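Local coordinates for non-toxic crystal protein (Bacillus thuringiensis, PDB 2D42) that is non-toxic and of undefined function but closely resembles aerolysin-type beta-pore-forming toxins in its elongated, mostly beta-stranded structure, at residues 149-155 with 239-245; 58-63 with 75-81; 1-5 with 124-128. All coordinates share one frame; numbering follows the deposited sequence.

How the contacts relate
The three contacts are spread along one elongated molecule, and all reach the same large sheet. Contacts 1 and 2 are neighbours near the end that carries the C-terminus, their centres 15 Å apart. Strand 54-65 of contact 2 pairs edge to edge with strand 150-185 of contact 1: Ala152 N lies 2.8 Å from Ile63 O, and Arg61 N lies 2.9 Å from Gly154 O, both probable hydrogen bonds. Phe75 of contact 2 also packs against the backbone of Ala152 and Gly154. Contact 3 is remote, about 23 Å from contact 2 and about 37 Å from contact 1 between nearest atoms. Strand 71-94 links it to contact 2, since strand 2-4 runs parallel beside it.

Contact 1. Residues 149-155 with 239-245; sequences FHRATGV and DVVIEPL
Residues 150-155 and 239-244 run antiparallel, at 163°, in regular register from His150 opposite Pro244 to Val155 opposite Asp239. The pair forms part of one layer of what packs as a beta-sandwich, as in aerolysin-type relatives, with strand 54-65 along the other edge of 150-155. Paired amides and carbonyls at Arg151-Glu243, Thr153-Val241 and Val155-Asp239 zip the strands together, and Leu245 N extends the ladder to Phe149 O at 2.8 Å. On one face, Ala152 CB meets Val240 CG1 at 3.9 Å, while Val240 and Ile242 reach strand 129-146 beneath. On the other, the guanidinium of Arg151, its chain bent at chi3 (63°), stands almost perpendicular to the Glu243 carboxylate. Arg151 NH1 makes a salt bridge to Glu243 OE1 at 3.2 Å, a weak hydrogen bond, and Leu245 CD2 lies over one guanidinium face, 3.6 Å from Arg151 NH2. At the strand ends the His150 ring lies against Pro244, whose CB sits over its face, 3.9 Å from the ring centroid; His150 ND1 bonds to Pro148 O, which steadies the ring. Further along, a water joins Thr153 OG1 to Val241 O, 2.8 Å from each.

Contact 2. Residues 58-63 with 75-81; sequences LDRRII and FSFSNAY
Asp59 OD1 is held by two groups of its own strand while the rest of the side chain leans on Phe77. Arg60 N donates to Asp59 OD1 at 2.9 Å, meeting the anti side of the carboxylate about 25° out of its plane. Arg61 NE adds a weak salt-bridging bond to the same oxygen at 3.4 Å; the bend at chi2 (-63°) brings the Arg61 chain back to it. With OD1 so engaged, Asp59 OD2 lies in the plane of the Phe77 ring, at its edge, 3.7 Å from Phe77 CD1. Asp59 CB touches Phe77 CE1, and Phe77 in turn stacks on Tyr156. Strands 58-63 and 75-81 are not hydrogen-bonded to each other: their axes pass 7.9 Å apart, face to face, as in the two layers of a beta-sandwich. A classic beta bulge at Leu58 and Asp59, both opposite Tyr156, lets these consecutive residues point inward together. Leu58 CD2 reaches Tyr81 CD1 at 3.6 Å. At the other end Ile63 comes at Phe75 from the opposite direction and lays CD1 over the ring face, 3.9 Å from its centroid, with CG1 against Phe75 CE1; Arg61 CB approaches the same ring at CE1, at 3.9 Å. Mostly carbon surfaces meet between the layers. Paired weakly with Arg61 and accepting the Arg60 amide hydrogen, the carboxylate probably stays ionised and may be mildly stabilised by the weakly positive ring hydrogens of Phe77.

Contact 3. Residues 1-5 with 124-128; sequences AIINL and VTNEN
Ile2 lays its side chain across the backbone of residues 124-126. Its CG2 branch rests against Thr125 O at 3.6 Å, and CD1 reaches Asn126 CA at 3.7 Å. With CG1 anti to the carbonyl carbon (chi1 -52°) and a second turn at chi2 (-67°), the ethyl arm folds over the peptide between Thr125 and Asn126, and CD1 also approaches Val124 O. From the other segment Glu127 slides past in the opposite direction, its CG 3.9 Å from Ile2 CD1. The loop under Ile2 is shaped by an Asx turn: Asn126 OD1 accepts from Asn128 N at 2.7 Å, while Asn126 ND2 bonds to Asn98 and to the hydroxyl of Tyr130. This loop leads from strand 114-122, in a three-stranded sheet, to strand 129-146 of the large sheet. Strand 2-4, just before helix 5-19, is paired in parallel with strand 71-94, and Ile2 packs on the loop between the two sheets. Thr125 turns away from Ile2, its hydroxyl bonded to Asn98 and Ile99. Beyond the side chain of Ile2, a water takes the hydrogen of Ile2 N at 2.7 Å and donates weakly to Glu127 OE2 at 3.5 Å. The same carboxylate oxygen, Glu127 OE2, lies 4.3 Å from Ala1 N, opposite in charge but too far for a salt bridge.

Contact 1. Residues 149-155 with 239-245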
ATOM      1  N   PHE A 149     -12.029 -35.853  37.378  1.00 35.85           N
ATOM      2  CA  PHE A 149     -11.801 -34.798  38.355  1.00 36.82           C
ATOM      3  C   PHE A 149     -10.679 -33.818  37.990  1.00 35.57           C
ATOM      4  O   PHE A 149      -9.892 -33.401  38.845  1.00 33.38           O
ATOM      5  CB  PHE A 149     -11.538 -35.433  39.718  1.00 39.23           C
ATOM      6  CG  PHE A 149     -12.678 -36.291  40.212  1.00 44.90           C
ATOM      7  CD1 PHE A 149     -13.838 -35.709  40.725  1.00 44.95           C
ATOM      8  CD2 PHE A 149     -12.598 -37.681  40.155  1.00 45.75           C
ATOM      9  CE1 PHE A 149     -14.897 -36.500  41.174  1.00 46.54           C
ATOM     10  CE2 PHE A 149     -13.655 -38.480  40.601  1.00 46.92           C
ATOM     11  CZ  PHE A 149     -14.803 -37.889  41.111  1.00 46.06           C
ATOM     12  N   HIS A 150     -10.635 -33.447  36.715  1.00 35.05           N
ATOM     13  CA  HIS A 150      -9.656 -32.501  36.183  1.00 35.38           C
ATOM     14  C   HIS A 150     -10.385 -31.436  35.356  1.00 35.52           C
ATOM     15  O   HIS A 150     -11.544 -31.616  34.973  1.00 34.46           O
ATOM     16  CB  HIS A 150      -8.665 -33.208  35.251  1.00 37.42           C
ATOM     17  CG  HIS A 150      -7.530 -33.884  35.952  1.00 40.56           C
ATOM     18  ND1 HIS A 150      -7.709 -34.932  36.830  1.00 42.50           N
ATOM     19  CD2 HIS A 150      -6.194 -33.672  35.885  1.00 42.06           C
ATOM     20  CE1 HIS A 150      -6.531 -35.337  37.272  1.00 42.24           C
ATOM     21  NE2 HIS A 150      -5.596 -34.589  36.714  1.00 41.66           N
ATOM     22  N   ARG A 151      -9.710 -30.328  35.088  1.00 34.03           N
ATOM     23  CA  ARG A 151     -10.295 -29.284  34.261  1.00 33.80           C
ATOM     24  C   ARG A 151      -9.269 -28.979  33.179  1.00 32.73           C
ATOM     25  O   ARG A 151      -8.056 -29.037  33.430  1.00 30.50           O
ATOM     26  CB  ARG A 151     -10.582 -28.009  35.067  1.00 35.34           C
ATOM     27  CG  ARG A 151      -9.361 -27.145  35.335  1.00 39.46           C
ATOM     28  CD  ARG A 151      -9.746 -25.703  35.681  1.00 40.22           C
ATOM     29  NE  ARG A 151     -10.521 -25.625  36.909  1.00 44.32           N
ATOM     30  CZ  ARG A 151     -10.052 -25.958  38.108  1.00 48.60           C
ATOM     31  NH1 ARG A 151      -8.803 -26.387  38.239  1.00 48.71           N
ATOM     32  NH2 ARG A 151     -10.834 -25.874  39.178  1.00 48.41           N
ATOM     33  N   ALA A 152      -9.754 -28.683  31.977  1.00 28.08           N
ATOM     34  CA  ALA A 152      -8.877 -28.344  30.868  1.00 27.92           C
ATOM     35  C   ALA A 152      -9.130 -26.892  30.502  1.00 27.81           C
ATOM     36  O   ALA A 152     -10.270 -26.485  30.264  1.00 26.82           O
ATOM     37  CB  ALA A 152      -9.152 -29.242  29.663  1.00 24.83           C
ATOM     38  N   THR A 153      -8.068 -26.104  30.468  1.00 26.53           N
ATOM     39  CA  THR A 153      -8.200 -24.703  30.116  1.00 26.36           C
ATOM     40  C   THR A 153      -7.503 -24.466  28.797  1.00 25.34           C
ATOM     41  O   THR A 153      -6.280 -24.563  28.702  1.00 25.36           O
ATOM     42  CB  THR A 153      -7.594 -23.806  31.197  1.00 27.14           C
ATOM     43  OG1 THR A 153      -8.293 -24.032  32.424  1.00 26.00           O
ATOM     44  CG2 THR A 153      -7.719 -22.341  30.815  1.00 24.50           C
ATOM     45  N   GLY A 154      -8.297 -24.202  27.766  1.00 23.09           N
ATOM     46  CA  GLY A 154      -7.741 -23.945  26.455  1.00 23.87           C
ATOM     47  C   GLY A 154      -7.629 -22.454  26.178  1.00 23.22           C
ATOM     48  O   GLY A 154      -8.623 -21.734  26.222  1.00 21.81           O
ATOM     49  N   VAL A 155      -6.414 -22.002  25.881  1.00 22.66           N
ATOM     50  CA  VAL A 155      -6.140 -20.594  25.592  1.00 22.96           C
ATOM     51  C   VAL A 155      -5.748 -20.470  24.123  1.00 23.36           C
ATOM     52  O   VAL A 155      -4.824 -21.143  23.662  1.00 24.60           O
ATOM     53  CB  VAL A 155      -4.975 -20.059  26.479  1.00 23.89           C
ATOM     54  CG1 VAL A 155      -4.599 -18.651  26.060  1.00 19.82           C
ATOM     55  CG2 VAL A 155      -5.397 -20.071  27.952  1.00 22.82           C
ATOM     56  N   ASP A 239      -3.171 -23.628  23.545  1.00 28.74           N
ATOM     57  CA  ASP A 239      -2.461 -24.293  24.621  1.00 29.91           C
ATOM     58  C   ASP A 239      -3.469 -24.722  25.676  1.00 30.05           C
ATOM     59  O   ASP A 239      -4.304 -23.936  26.117  1.00 27.08           O
ATOM     60  CB  ASP A 239      -1.410 -23.362  25.225  1.00 32.18           C
ATOM     61  CG  ASP A 239      -0.317 -23.010  24.230  1.00 34.16           C
ATOM     62  OD1 ASP A 239       0.483 -23.902  23.872  1.00 35.87           O
ATOM     63  OD2 ASP A 239      -0.267 -21.846  23.797  1.00 37.20           O
ATOM     64  N   VAL A 240      -3.382 -25.983  26.070  1.00 29.44           N
ATOM     65  CA  VAL A 240      -4.296 -26.529  27.053  1.00 29.39           C
ATOM     66  C   VAL A 240      -3.587 -26.947  28.337  1.00 29.15           C
ATOM     67  O   VAL A 240      -2.684 -27.779  28.319  1.00 31.69           O
ATOM     68  CB  VAL A 240      -5.033 -27.747  26.484  1.00 27.81           C
ATOM     69  CG1 VAL A 240      -6.067 -28.248  27.480  1.00 25.73           C
ATOM     70  CG2 VAL A 240      -5.682 -27.381  25.155  1.00 26.64           C
ATOM     71  N   VAL A 241      -3.998 -26.346  29.445  1.00 29.15           N
ATOM     72  CA  VAL A 241      -3.446 -26.683  30.742  1.00 30.68           C
ATOM     73  C   VAL A 241      -4.480 -27.584  31.407  1.00 31.37           C
ATOM     74  O   VAL A 241      -5.629 -27.180  31.613  1.00 29.92           O
ATOM     75  CB  VAL A 241      -3.231 -25.433  31.616  1.00 33.16           C
ATOM     76  CG1 VAL A 241      -2.898 -25.854  33.046  1.00 35.44           C
ATOM     77  CG2 VAL A 241      -2.100 -24.582  31.043  1.00 34.80           C
ATOM     78  N   ILE A 242      -4.074 -28.810  31.714  1.00 31.22           N
ATOM     79  CA  ILE A 242      -4.954 -29.779  32.356  1.00 33.50           C
ATOM     80  C   ILE A 242      -4.518 -29.908  33.812  1.00 35.69           C
ATOM     81  O   ILE A 242      -3.340 -30.108  34.096  1.00 35.87           O
ATOM     82  CB  ILE A 242      -4.848 -31.153  31.671  1.00 33.94           C
ATOM     83  CG1 ILE A 242      -5.379 -31.058  30.245  1.00 34.90           C
ATOM     84  CG2 ILE A 242      -5.625 -32.197  32.459  1.00 36.36           C
ATOM     85  CD1 ILE A 242      -5.122 -32.297  29.429  1.00 36.40           C
ATOM     86  N   GLU A 243      -5.460 -29.782  34.736  1.00 37.34           N
ATOM     87  CA  GLU A 243      -5.111 -29.875  36.144  1.00 40.24           C
ATOM     88  C   GLU A 243      -6.219 -30.499  36.980  1.00 40.46           C
ATOM     89  O   GLU A 243      -7.397 -30.423  36.630  1.00 39.79           O
ATOM     90  CB  GLU A 243      -4.765 -28.484  36.679  1.00 41.07           C
ATOM     91  CG  GLU A 243      -5.890 -27.477  36.556  1.00 44.58           C
ATOM     92  CD  GLU A 243      -5.418 -26.045  36.741  1.00 47.92           C
ATOM     93  OE1 GLU A 243      -6.272 -25.132  36.753  1.00 50.66           O
ATOM     94  OE2 GLU A 243      -4.194 -25.829  36.871  1.00 47.73           O
ATOM     95  N   PRO A 244      -5.847 -31.128  38.105  1.00 40.85           N
ATOM     96  CA  PRO A 244      -6.821 -31.767  38.991  1.00 41.26           C
ATOM     97  C   PRO A 244      -7.657 -30.755  39.764  1.00 42.72           C
ATOM     98  O   PRO A 244      -7.195 -29.658  40.085  1.00 40.51           O
ATOM     99  CB  PRO A 244      -5.943 -32.609  39.911  1.00 41.69           C
ATOM    100  CG  PRO A 244      -4.716 -31.759  40.046  1.00 41.39           C
ATOM    101  CD  PRO A 244      -4.475 -31.327  38.609  1.00 40.91           C
ATOM    102  N   LEU A 245      -8.894 -31.133  40.053  1.00 43.76           N
ATOM    103  CA  LEU A 245      -9.789 -30.277  40.808  1.00 47.42           C
ATOM    104  C   LEU A 245      -9.448 -30.449  42.286  1.00 50.99           C
ATOM    105  O   LEU A 245      -9.046 -31.530  42.713  1.00 51.14           O
ATOM    106  CB  LEU A 245     -11.239 -30.694  40.559  1.00 45.76           C
ATOM    107  CG  LEU A 245     -11.691 -30.703  39.096  1.00 43.53           C
ATOM    108  CD1 LEU A 245     -13.088 -31.276  39.006  1.00 42.17           C
ATOM    109  CD2 LEU A 245     -11.646 -29.291  38.533  1.00 42.08           C
TER
HETATM  110  O   HOH W   1      -6.725 -25.867  33.863  1.00 37.34           O
HETATM  111  O   HOH W   2      -2.243 -20.275  23.606  1.00 29.29           O

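Contact 2. Residues 58-63 with 75-81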
ATOM      1  N   LEU A  58      -6.541 -14.421  22.256  1.00 29.07           N
ATOM      2  CA  LEU A  58      -7.806 -14.187  21.562  1.00 28.03           C
ATOM      3  C   LEU A  58      -9.000 -14.729  22.331  1.00 29.17           C
ATOM      4  O   LEU A  58     -10.089 -14.150  22.292  1.00 29.02           O
ATOM      5  CB  LEU A  58      -7.772 -14.845  20.174  1.00 31.59           C
ATOM      6  CG  LEU A  58      -6.785 -14.305  19.130  1.00 34.37           C
ATOM      7  CD1 LEU A  58      -6.820 -15.185  17.885  1.00 33.24           C
ATOM      8  CD2 LEU A  58      -7.144 -12.869  18.780  1.00 34.99           C
ATOM      9  N   ASP A  59      -8.801 -15.837  23.043  1.00 27.75           N
ATOM     10  CA  ASP A  59      -9.903 -16.451  23.778  1.00 27.68           C
ATOM     11  C   ASP A  59      -9.356 -17.444  24.803  1.00 26.29           C
ATOM     12  O   ASP A  59      -8.199 -17.856  24.737  1.00 26.30           O
ATOM     13  CB  ASP A  59     -10.797 -17.201  22.779  1.00 28.97           C
ATOM     14  CG  ASP A  59     -12.264 -17.235  23.182  1.00 30.56           C
ATOM     15  OD1 ASP A  59     -12.600 -17.062  24.379  1.00 25.64           O
ATOM     16  OD2 ASP A  59     -13.088 -17.465  22.266  1.00 32.92           O
ATOM     17  N   ARG A  60     -10.208 -17.830  25.741  1.00 25.10           N
ATOM     18  CA  ARG A  60      -9.853 -18.792  26.777  1.00 25.90           C
ATOM     19  C   ARG A  60     -11.146 -19.472  27.181  1.00 22.88           C
ATOM     20  O   ARG A  60     -12.107 -18.801  27.527  1.00 22.38           O
ATOM     21  CB  ARG A  60      -9.246 -18.092  28.004  1.00 28.77           C
ATOM     22  CG  ARG A  60      -9.066 -19.033  29.200  1.00 32.21           C
ATOM     23  CD  ARG A  60      -8.624 -18.313  30.486  1.00 38.24           C
ATOM     24  NE  ARG A  60      -9.683 -18.287  31.500  1.00 39.43           N
ATOM     25  CZ  ARG A  60      -9.572 -18.802  32.723  1.00 41.38           C
ATOM     26  NH1 ARG A  60      -8.445 -19.393  33.105  1.00 42.39           N
ATOM     27  NH2 ARG A  60     -10.593 -18.723  33.572  1.00 41.46           N
ATOM     28  N   ARG A  61     -11.176 -20.799  27.127  1.00 23.79           N
ATOM     29  CA  ARG A  61     -12.376 -21.545  27.508  1.00 23.33           C
ATOM     30  C   ARG A  61     -12.015 -22.689  28.430  1.00 23.04           C
ATOM     31  O   ARG A  61     -10.865 -23.131  28.473  1.00 22.32           O
ATOM     32  CB  ARG A  61     -13.097 -22.095  26.272  1.00 21.97           C
ATOM     33  CG  ARG A  61     -13.730 -21.028  25.428  1.00 23.27           C
ATOM     34  CD  ARG A  61     -14.815 -20.313  26.221  1.00 25.00           C
ATOM     35  NE  ARG A  61     -15.003 -18.952  25.755  1.00 26.74           N
ATOM     36  CZ  ARG A  61     -15.654 -18.012  26.435  1.00 29.94           C
ATOM     37  NH1 ARG A  61     -16.188 -18.283  27.620  1.00 29.21           N
ATOM     38  NH2 ARG A  61     -15.764 -16.792  25.930  1.00 28.06           N
ATOM     39  N   ILE A  62     -13.015 -23.188  29.143  1.00 22.67           N
ATOM     40  CA  ILE A  62     -12.791 -24.256  30.091  1.00 23.51           C
ATOM     41  C   ILE A  62     -13.731 -25.437  29.950  1.00 25.58           C
ATOM     42  O   ILE A  62     -14.932 -25.267  29.772  1.00 27.08           O
ATOM     43  CB  ILE A  62     -12.920 -23.712  31.534  1.00 26.20           C
ATOM     44  CG1 ILE A  62     -11.860 -22.627  31.763  1.00 27.55           C
ATOM     45  CG2 ILE A  62     -12.794 -24.857  32.542  1.00 24.33           C
ATOM     46  CD1 ILE A  62     -11.968 -21.909  33.080  1.00 31.68           C
ATOM     47  N   ILE A  63     -13.173 -26.640  30.014  1.00 25.67           N
ATOM     48  CA  ILE A  63     -13.982 -27.849  29.973  1.00 26.17           C
ATOM     49  C   ILE A  63     -13.649 -28.565  31.271  1.00 26.21           C
ATOM     50  O   ILE A  63     -12.515 -28.988  31.482  1.00 27.62           O
ATOM     51  CB  ILE A  63     -13.634 -28.743  28.776  1.00 26.74           C
ATOM     52  CG1 ILE A  63     -13.999 -28.017  27.475  1.00 23.51           C
ATOM     53  CG2 ILE A  63     -14.370 -30.072  28.900  1.00 25.45           C
ATOM     54  CD1 ILE A  63     -13.709 -28.817  26.210  1.00 24.77           C
ATOM     55  N   PHE A  75     -12.096 -28.002  21.862  1.00 25.77           N
ATOM     56  CA  PHE A  75     -12.199 -26.551  21.887  1.00 26.94           C
ATOM     57  C   PHE A  75     -12.263 -26.098  20.432  1.00 26.20           C
ATOM     58  O   PHE A  75     -11.340 -26.348  19.659  1.00 24.47           O
ATOM     59  CB  PHE A  75     -10.965 -25.914  22.537  1.00 25.75           C
ATOM     60  CG  PHE A  75     -10.867 -26.140  24.019  1.00 27.01           C
ATOM     61  CD1 PHE A  75     -11.736 -25.496  24.891  1.00 27.98           C
ATOM     62  CD2 PHE A  75      -9.895 -26.984  24.543  1.00 27.42           C
ATOM     63  CE1 PHE A  75     -11.638 -25.689  26.267  1.00 28.03           C
ATOM     64  CE2 PHE A  75      -9.789 -27.185  25.925  1.00 27.45           C
ATOM     65  CZ  PHE A  75     -10.662 -26.534  26.784  1.00 27.07           C
ATOM     66  N   SER A  76     -13.359 -25.456  20.054  1.00 24.45           N
ATOM     67  CA  SER A  76     -13.491 -24.948  18.699  1.00 24.24           C
ATOM     68  C   SER A  76     -13.500 -23.416  18.770  1.00 26.21           C
ATOM     69  O   SER A  76     -14.447 -22.810  19.278  1.00 24.51           O
ATOM     70  CB  SER A  76     -14.782 -25.447  18.054  1.00 23.96           C
ATOM     71  OG  SER A  76     -14.992 -24.763  16.837  1.00 25.71           O
ATOM     72  N   PHE A  77     -12.442 -22.805  18.244  1.00 26.91           N
ATOM     73  CA  PHE A  77     -12.293 -21.359  18.264  1.00 27.53           C
ATOM     74  C   PHE A  77     -12.479 -20.696  16.904  1.00 28.30           C
ATOM     75  O   PHE A  77     -12.091 -21.234  15.872  1.00 27.97           O
ATOM     76  CB  PHE A  77     -10.903 -20.987  18.786  1.00 24.94           C
ATOM     77  CG  PHE A  77     -10.685 -21.300  20.240  1.00 27.08           C
ATOM     78  CD1 PHE A  77     -11.326 -20.558  21.231  1.00 25.74           C
ATOM     79  CD2 PHE A  77      -9.805 -22.309  20.621  1.00 27.41           C
ATOM     80  CE1 PHE A  77     -11.087 -20.816  22.584  1.00 26.96           C
ATOM     81  CE2 PHE A  77      -9.561 -22.575  21.965  1.00 28.34           C
ATOM     82  CZ  PHE A  77     -10.202 -21.826  22.948  1.00 28.99           C
ATOM     83  N   SER A  78     -13.060 -19.503  16.936  1.00 27.21           N
ATOM     84  CA  SER A  78     -13.292 -18.696  15.749  1.00 30.26           C
ATOM     85  C   SER A  78     -13.211 -17.249  16.194  1.00 29.84           C
ATOM     86  O   SER A  78     -14.071 -16.772  16.927  1.00 30.21           O
ATOM     87  CB  SER A  78     -14.676 -18.966  15.163  1.00 30.36           C
ATOM     88  OG  SER A  78     -14.990 -17.989  14.186  1.00 36.99           O
ATOM     89  N   ASN A  79     -12.181 -16.544  15.755  1.00 29.81           N
ATOM     90  CA  ASN A  79     -12.039 -15.161  16.150  1.00 32.76           C
ATOM     91  C   ASN A  79     -11.590 -14.307  14.964  1.00 34.05           C
ATOM     92  O   ASN A  79     -10.590 -14.599  14.309  1.00 32.53           O
ATOM     93  CB  ASN A  79     -11.062 -15.090  17.331  1.00 36.68           C
ATOM     94  CG  ASN A  79     -11.513 -15.968  18.517  1.00 42.29           C
ATOM     95  OD1 ASN A  79     -12.360 -15.575  19.323  1.00 45.32           O
ATOM     96  ND2 ASN A  79     -10.960 -17.171  18.601  1.00 43.64           N
ATOM     97  N   ALA A  80     -12.362 -13.267  14.674  1.00 35.34           N
ATOM     98  CA  ALA A  80     -12.057 -12.371  13.566  1.00 37.52           C
ATOM     99  C   ALA A  80     -11.255 -11.190  14.088  1.00 37.25           C
ATOM    100  O   ALA A  80     -11.814 -10.269  14.673  1.00 40.47           O
ATOM    101  CB  ALA A  80     -13.354 -11.887  12.909  1.00 38.60           C
ATOM    102  N   TYR A  81      -9.943 -11.229  13.871  1.00 37.51           N
ATOM    103  CA  TYR A  81      -9.037 -10.182  14.328  1.00 36.68           C
ATOM    104  C   TYR A  81      -8.741  -9.167  13.232  1.00 35.46           C
ATOM    105  O   TYR A  81      -8.476  -9.527  12.087  1.00 32.36           O
ATOM    106  CB  TYR A  81      -7.717 -10.797  14.800  1.00 41.04           C
ATOM    107  CG  TYR A  81      -6.958  -9.921  15.768  1.00 45.08           C
ATOM    108  CD1 TYR A  81      -7.417  -9.744  17.079  1.00 48.11           C
ATOM    109  CD2 TYR A  81      -5.805  -9.243  15.373  1.00 46.19           C
ATOM    110  CE1 TYR A  81      -6.742  -8.910  17.977  1.00 50.45           C
ATOM    111  CE2 TYR A  81      -5.122  -8.405  16.258  1.00 49.58           C
ATOM    112  CZ  TYR A  81      -5.597  -8.242  17.560  1.00 51.13           C
ATOM    113  OH  TYR A  81      -4.942  -7.404  18.437  1.00 53.99           O
TER

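Contact 3. Residues 1-5 with 124-128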
ATOM      1  N   ALA A   1       8.407  15.157  -2.273  1.00 31.54           N
ATOM      2  CA  ALA A   1       7.224  15.946  -2.707  1.00 31.72           C
ATOM      3  C   ALA A   1       6.498  15.246  -3.858  1.00 30.92           C
ATOM      4  O   ALA A   1       6.885  14.152  -4.278  1.00 29.53           O
ATOM      5  CB  ALA A   1       7.664  17.355  -3.131  1.00 32.03           C
ATOM      6  N   ILE A   2       5.442  15.877  -4.362  1.00 31.07           N
ATOM      7  CA  ILE A   2       4.665  15.299  -5.460  1.00 29.77           C
ATOM      8  C   ILE A   2       4.899  16.071  -6.762  1.00 30.49           C
ATOM      9  O   ILE A   2       4.658  17.277  -6.829  1.00 29.47           O
ATOM     10  CB  ILE A   2       3.150  15.351  -5.173  1.00 29.19           C
ATOM     11  CG1 ILE A   2       2.836  14.747  -3.793  1.00 27.61           C
ATOM     12  CG2 ILE A   2       2.395  14.610  -6.276  1.00 27.89           C
ATOM     13  CD1 ILE A   2       3.085  13.258  -3.677  1.00 24.87           C
ATOM     14  N   ILE A   3       5.368  15.381  -7.793  1.00 30.46           N
ATOM     15  CA  ILE A   3       5.582  16.042  -9.073  1.00 30.63           C
ATOM     16  C   ILE A   3       4.214  16.294  -9.694  1.00 29.86           C
ATOM     17  O   ILE A   3       3.450  15.361  -9.909  1.00 30.39           O
ATOM     18  CB  ILE A   3       6.397  15.169 -10.042  1.00 32.21           C
ATOM     19  CG1 ILE A   3       7.842  15.020  -9.542  1.00 31.28           C
ATOM     20  CG2 ILE A   3       6.339  15.768 -11.458  1.00 30.45           C
ATOM     21  CD1 ILE A   3       8.642  16.306  -9.515  1.00 35.71           C
ATOM     22  N   ASN A   4       3.888  17.554  -9.964  1.00 28.71           N
ATOM     23  CA  ASN A   4       2.604  17.861 -10.579  1.00 27.94           C
ATOM     24  C   ASN A   4       2.806  17.904 -12.091  1.00 26.12           C
ATOM     25  O   ASN A   4       3.443  18.823 -12.609  1.00 25.65           O
ATOM     26  CB  ASN A   4       2.072  19.209 -10.093  1.00 30.60           C
ATOM     27  CG  ASN A   4       0.682  19.487 -10.604  1.00 32.47           C
ATOM     28  OD1 ASN A   4      -0.290  19.426  -9.857  1.00 37.73           O
ATOM     29  ND2 ASN A   4       0.574  19.769 -11.893  1.00 33.74           N
ATOM     30  N   LEU A   5       2.261  16.916 -12.791  1.00 24.02           N
ATOM     31  CA  LEU A   5       2.420  16.833 -14.237  1.00 26.79           C
ATOM     32  C   LEU A   5       1.885  18.024 -15.024  1.00 27.64           C
ATOM     33  O   LEU A   5       2.460  18.383 -16.057  1.00 29.30           O
ATOM     34  CB  LEU A   5       1.802  15.531 -14.756  1.00 26.33           C
ATOM     35  CG  LEU A   5       2.518  14.276 -14.235  1.00 28.86           C
ATOM     36  CD1 LEU A   5       1.720  13.037 -14.588  1.00 23.19           C
ATOM     37  CD2 LEU A   5       3.920  14.194 -14.823  1.00 27.72           C
ATOM     38  N   VAL A 124       0.028   7.528  -4.762  1.00 27.07           N
ATOM     39  CA  VAL A 124       1.324   8.087  -5.130  1.00 26.23           C
ATOM     40  C   VAL A 124       1.106   9.558  -5.474  1.00 24.43           C
ATOM     41  O   VAL A 124       2.062  10.302  -5.683  1.00 22.11           O
ATOM     42  CB  VAL A 124       1.919   7.376  -6.379  1.00 27.74           C
ATOM     43  CG1 VAL A 124       1.083   7.701  -7.625  1.00 23.91           C
ATOM     44  CG2 VAL A 124       3.365   7.806  -6.580  1.00 24.89           C
ATOM     45  N   THR A 125      -0.163   9.960  -5.496  1.00 25.55           N
ATOM     46  CA  THR A 125      -0.560  11.317  -5.867  1.00 27.78           C
ATOM     47  C   THR A 125      -0.591  12.377  -4.778  1.00 29.26           C
ATOM     48  O   THR A 125      -0.829  13.551  -5.068  1.00 27.55           O
ATOM     49  CB  THR A 125      -1.940  11.307  -6.541  1.00 28.45           C
ATOM     50  OG1 THR A 125      -2.904  10.746  -5.644  1.00 30.76           O
ATOM     51  CG2 THR A 125      -1.899  10.479  -7.818  1.00 29.30           C
ATOM     52  N   ASN A 126      -0.372  11.977  -3.531  1.00 28.63           N
ATOM     53  CA  ASN A 126      -0.360  12.942  -2.442  1.00 30.68           C
ATOM     54  C   ASN A 126       0.430  12.397  -1.255  1.00 29.92           C
ATOM     55  O   ASN A 126       0.817  11.228  -1.238  1.00 30.37           O
ATOM     56  CB  ASN A 126      -1.795  13.297  -2.028  1.00 31.05           C
ATOM     57  CG  ASN A 126      -2.518  12.137  -1.381  1.00 32.74           C
ATOM     58  OD1 ASN A 126      -2.099  11.637  -0.334  1.00 29.36           O
ATOM     59  ND2 ASN A 126      -3.614  11.704  -1.997  1.00 30.30           N
ATOM     60  N   GLU A 127       0.673  13.240  -0.261  1.00 31.13           N
ATOM     61  CA  GLU A 127       1.442  12.811   0.893  1.00 31.58           C
ATOM     62  C   GLU A 127       0.593  12.528   2.118  1.00 31.55           C
ATOM     63  O   GLU A 127       1.097  12.553   3.239  1.00 29.68           O
ATOM     64  CB  GLU A 127       2.506  13.860   1.226  1.00 34.96           C
ATOM     65  CG  GLU A 127       3.517  14.079   0.112  1.00 38.46           C
ATOM     66  CD  GLU A 127       4.541  15.148   0.449  1.00 40.88           C
ATOM     67  OE1 GLU A 127       5.189  15.033   1.509  1.00 43.55           O
ATOM     68  OE2 GLU A 127       4.709  16.095  -0.346  1.00 41.54           O
ATOM     69  N   ASN A 128      -0.694  12.255   1.910  1.00 31.14           N
ATOM     70  CA  ASN A 128      -1.581  11.968   3.026  1.00 32.58           C
ATOM     71  C   ASN A 128      -1.413  10.527   3.494  1.00 33.33           C
ATOM     72  O   ASN A 128      -0.921   9.666   2.765  1.00 32.65           O
ATOM     73  CB  ASN A 128      -3.052  12.192   2.644  1.00 34.48           C
ATOM     74  CG  ASN A 128      -3.321  13.591   2.100  1.00 37.69           C
ATOM     75  OD1 ASN A 128      -2.761  14.577   2.575  1.00 37.18           O
ATOM     76  ND2 ASN A 128      -4.203  13.678   1.105  1.00 37.69           N
TER
HETATM   77  O   HOH W   3       4.136  17.987  -3.190  1.00 44.68           O